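Local coordinates for zona pellucida sperm-binding protein 1 (Gallus gallus, PDB 6GF6) that is an egg coat glycoprotein whose N-terminal ZP-N domain forms a homodimer that probably cross-links egg coat filaments, at residues Val35-Glu38 against Arg42-Val45. The protein carries 2 engineered substitutions. Sequence-based numbering, arbitrary orientation.
Sequences VLDE and RFEV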
ATOM      1  N   VAL B  35      -7.233   8.755 -11.470  1.00 31.42           N
ATOM      2  CA  VAL B  35      -6.979   9.976 -10.716  1.00 36.14           C
ATOM      3  C   VAL B  35      -7.191  11.173 -11.629  1.00 37.77           C
ATOM      4  O   VAL B  35      -6.754  11.174 -12.785  1.00 37.68           O
ATOM      5  CB  VAL B  35      -5.556   9.966 -10.128  1.00 36.42           C
ATOM      6  CG1 VAL B  35      -5.258  11.282  -9.424  1.00 38.01           C
ATOM      7  CG2 VAL B  35      -5.387   8.797  -9.171  1.00 34.97           C
ATOM      8  N   LEU B  36      -7.870  12.194 -11.114  1.00 40.31           N
ATOM      9  CA  LEU B  36      -8.180  13.402 -11.868  1.00 41.37           C
ATOM     10  C   LEU B  36      -7.371  14.582 -11.347  1.00 41.67           C
ATOM     11  O   LEU B  36      -7.169  14.725 -10.136  1.00 42.67           O
ATOM     12  CB  LEU B  36      -9.671  13.740 -11.789  1.00 45.21           C
ATOM     13  CG  LEU B  36     -10.650  12.632 -12.167  1.00 50.11           C
ATOM     14  CD1 LEU B  36     -12.075  13.117 -11.947  1.00 52.22           C
ATOM     15  CD2 LEU B  36     -10.449  12.198 -13.612  1.00 50.72           C
ATOM     16  N   ASP B  37      -6.876  15.403 -12.267  1.00 39.93           N
ATOM     17  CA  ASP B  37      -6.238  16.666 -11.927  1.00 42.03           C
ATOM     18  C   ASP B  37      -7.195  17.803 -12.273  1.00 43.98           C
ATOM     19  O   ASP B  37      -8.302  17.582 -12.767  1.00 45.92           O
ATOM     20  CB  ASP B  37      -4.876  16.795 -12.626  1.00 36.89           C
ATOM     21  CG  ASP B  37      -4.981  17.011 -14.130  1.00 40.96           C
ATOM     22  OD1 ASP B  37      -6.100  17.054 -14.680  1.00 38.15           O
ATOM     23  OD2 ASP B  37      -3.912  17.111 -14.772  1.00 41.27           O
ATOM     24  N   GLU B  38      -6.767  19.034 -11.988  1.00 47.82           N
ATOM     25  CA  GLU B  38      -7.626  20.191 -12.211  1.00 53.02           C
ATOM     26  C   GLU B  38      -7.924  20.436 -13.688  1.00 54.58           C
ATOM     27  O   GLU B  38      -8.804  21.245 -13.999  1.00 56.43           O
ATOM     28  CB  GLU B  38      -6.992  21.440 -11.586  1.00 63.25           C
ATOM     29  CG  GLU B  38      -5.631  21.836 -12.151  1.00 70.60           C
ATOM     30  CD  GLU B  38      -4.475  21.198 -11.400  1.00 74.43           C
ATOM     31  OE1 GLU B  38      -4.689  20.165 -10.729  1.00 74.26           O
ATOM     32  OE2 GLU B  38      -3.349  21.736 -11.475  1.00 78.32           O
ATOM     33  N   ARG B  42      -7.225  12.027 -16.893  1.00 35.59           N
ATOM     34  CA  ARG B  42      -7.515  10.791 -16.177  1.00 36.88           C
ATOM     35  C   ARG B  42      -6.237   9.957 -16.148  1.00 35.50           C
ATOM     36  O   ARG B  42      -5.812   9.423 -17.178  1.00 34.87           O
ATOM     37  CB  ARG B  42      -8.671  10.044 -16.839  1.00 41.79           C
ATOM     38  CG  ARG B  42     -10.010  10.771 -16.715  1.00 51.42           C
ATOM     39  CD  ARG B  42     -10.968  10.480 -17.867  1.00 64.70           C
ATOM     40  NE  ARG B  42     -11.321   9.062 -17.973  1.00 78.54           N
ATOM     41  CZ  ARG B  42     -10.848   8.213 -18.888  1.00 90.23           C
ATOM     42  NH1 ARG B  42     -11.247   6.947 -18.876  1.00 93.10           N
ATOM     43  NH2 ARG B  42      -9.983   8.612 -19.819  1.00 91.40           N
ATOM     44  N   PHE B  43      -5.680   9.775 -14.956  1.00 31.47           N
ATOM     45  CA  PHE B  43      -4.405   9.091 -14.776  1.00 31.00           C
ATOM     46  C   PHE B  43      -4.656   7.662 -14.329  1.00 30.40           C
ATOM     47  O   PHE B  43      -5.328   7.430 -13.322  1.00 32.84           O
ATOM     48  CB  PHE B  43      -3.514   9.792 -13.747  1.00 30.87           C
ATOM     49  CG  PHE B  43      -3.118  11.182 -14.120  1.00 31.85           C
ATOM     50  CD1 PHE B  43      -3.946  12.252 -13.835  1.00 32.46           C
ATOM     51  CD2 PHE B  43      -1.906  11.424 -14.752  1.00 32.50           C
ATOM     52  CE1 PHE B  43      -3.578  13.544 -14.181  1.00 37.72           C
ATOM     53  CE2 PHE B  43      -1.529  12.717 -15.100  1.00 37.99           C
ATOM     54  CZ  PHE B  43      -2.368  13.777 -14.813  1.00 34.47           C
ATOM     55  N   GLU B  44      -4.162   6.718 -15.117  1.00 33.82           N
ATOM     56  CA  GLU B  44      -4.203   5.313 -14.753  1.00 34.09           C
ATOM     57  C   GLU B  44      -3.424   5.082 -13.465  1.00 35.06           C
ATOM     58  O   GLU B  44      -2.402   5.723 -13.207  1.00 35.58           O
ATOM     59  CB  GLU B  44      -3.623   4.462 -15.883  1.00 31.06           C
ATOM     60  CG  GLU B  44      -4.563   4.386 -17.067  1.00 35.71           C
ATOM     61  CD  GLU B  44      -5.902   3.777 -16.720  1.00 37.43           C
ATOM     62  OE1 GLU B  44      -6.903   4.510 -16.843  1.00 34.05           O
ATOM     63  OE2 GLU B  44      -5.952   2.610 -16.268  1.00 39.51           O
ATOM     64  N   VAL B  45      -3.946   4.202 -12.631  1.00 37.72           N
ATOM     65  CA  VAL B  45      -3.327   3.857 -11.360  1.00 34.82           C
ATOM     66  C   VAL B  45      -2.471   2.610 -11.528  1.00 38.73           C
ATOM     67  O   VAL B  45      -2.961   1.570 -11.986  1.00 40.71           O
ATOM     68  CB  VAL B  45      -4.400   3.651 -10.283  1.00 37.70           C
ATOM     69  CG1 VAL B  45      -3.782   3.097  -9.023  1.00 36.34           C
ATOM     70  CG2 VAL B  45      -5.135   4.960 -10.018  1.00 37.01           C
TER
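F43 turns its CG anti to its own carbonyl carbon (chi1 -62°), and D37 holds CG between its backbone N and carbonyl carbon (chi1 71°), which brings the carboxylate to the edge of the phenyl ring. D37 OD2 lies 3.6 Å from F43 CE1, with carboxylate and ring planes 77° apart. Further round the ring's rim, V35 O lies out beyond the CD1 hydrogen, 3.2 Å from F43 CD1 and near the ring plane, while D37 OD2 sits between the CE1 and CZ hydrogens. The V35 carbonyl also accepts the backbone bond from F43 N to V35 O, 2.8 Å; V35 N returns one to F43 O at 3.0 Å, nearly straight at the hydrogen. V35 and F43 are thus an antiparallel hydrogen-bonded pair, with their side chains on one face of the sheet, where V35 CG2 also meets V45 CG2 at 3.9 Å. On the other face, L36 and R42 run side by side, L36 CD2 touching R42 CG at 3.4 Å. R42's guanidinium reaches on to Q86 and E88, while D37 OD1 accepts the backbone N-H groups of F39 and T41, which ties the carboxylate to the turn. An alanine in place of F43 would probably leave D37 OD2 and V35 O without their ring-edge partner and the H73 ring without the phenyl it meets. This is the turn end of the hairpin 30-36/42-44 in the ZP-N1 domain: strand 80-90 pairs with 30-36 on the side away from 42-44, while V35 and V45 pack on H53 and F65, from strands 53-57 and 63-68 of the other sheet.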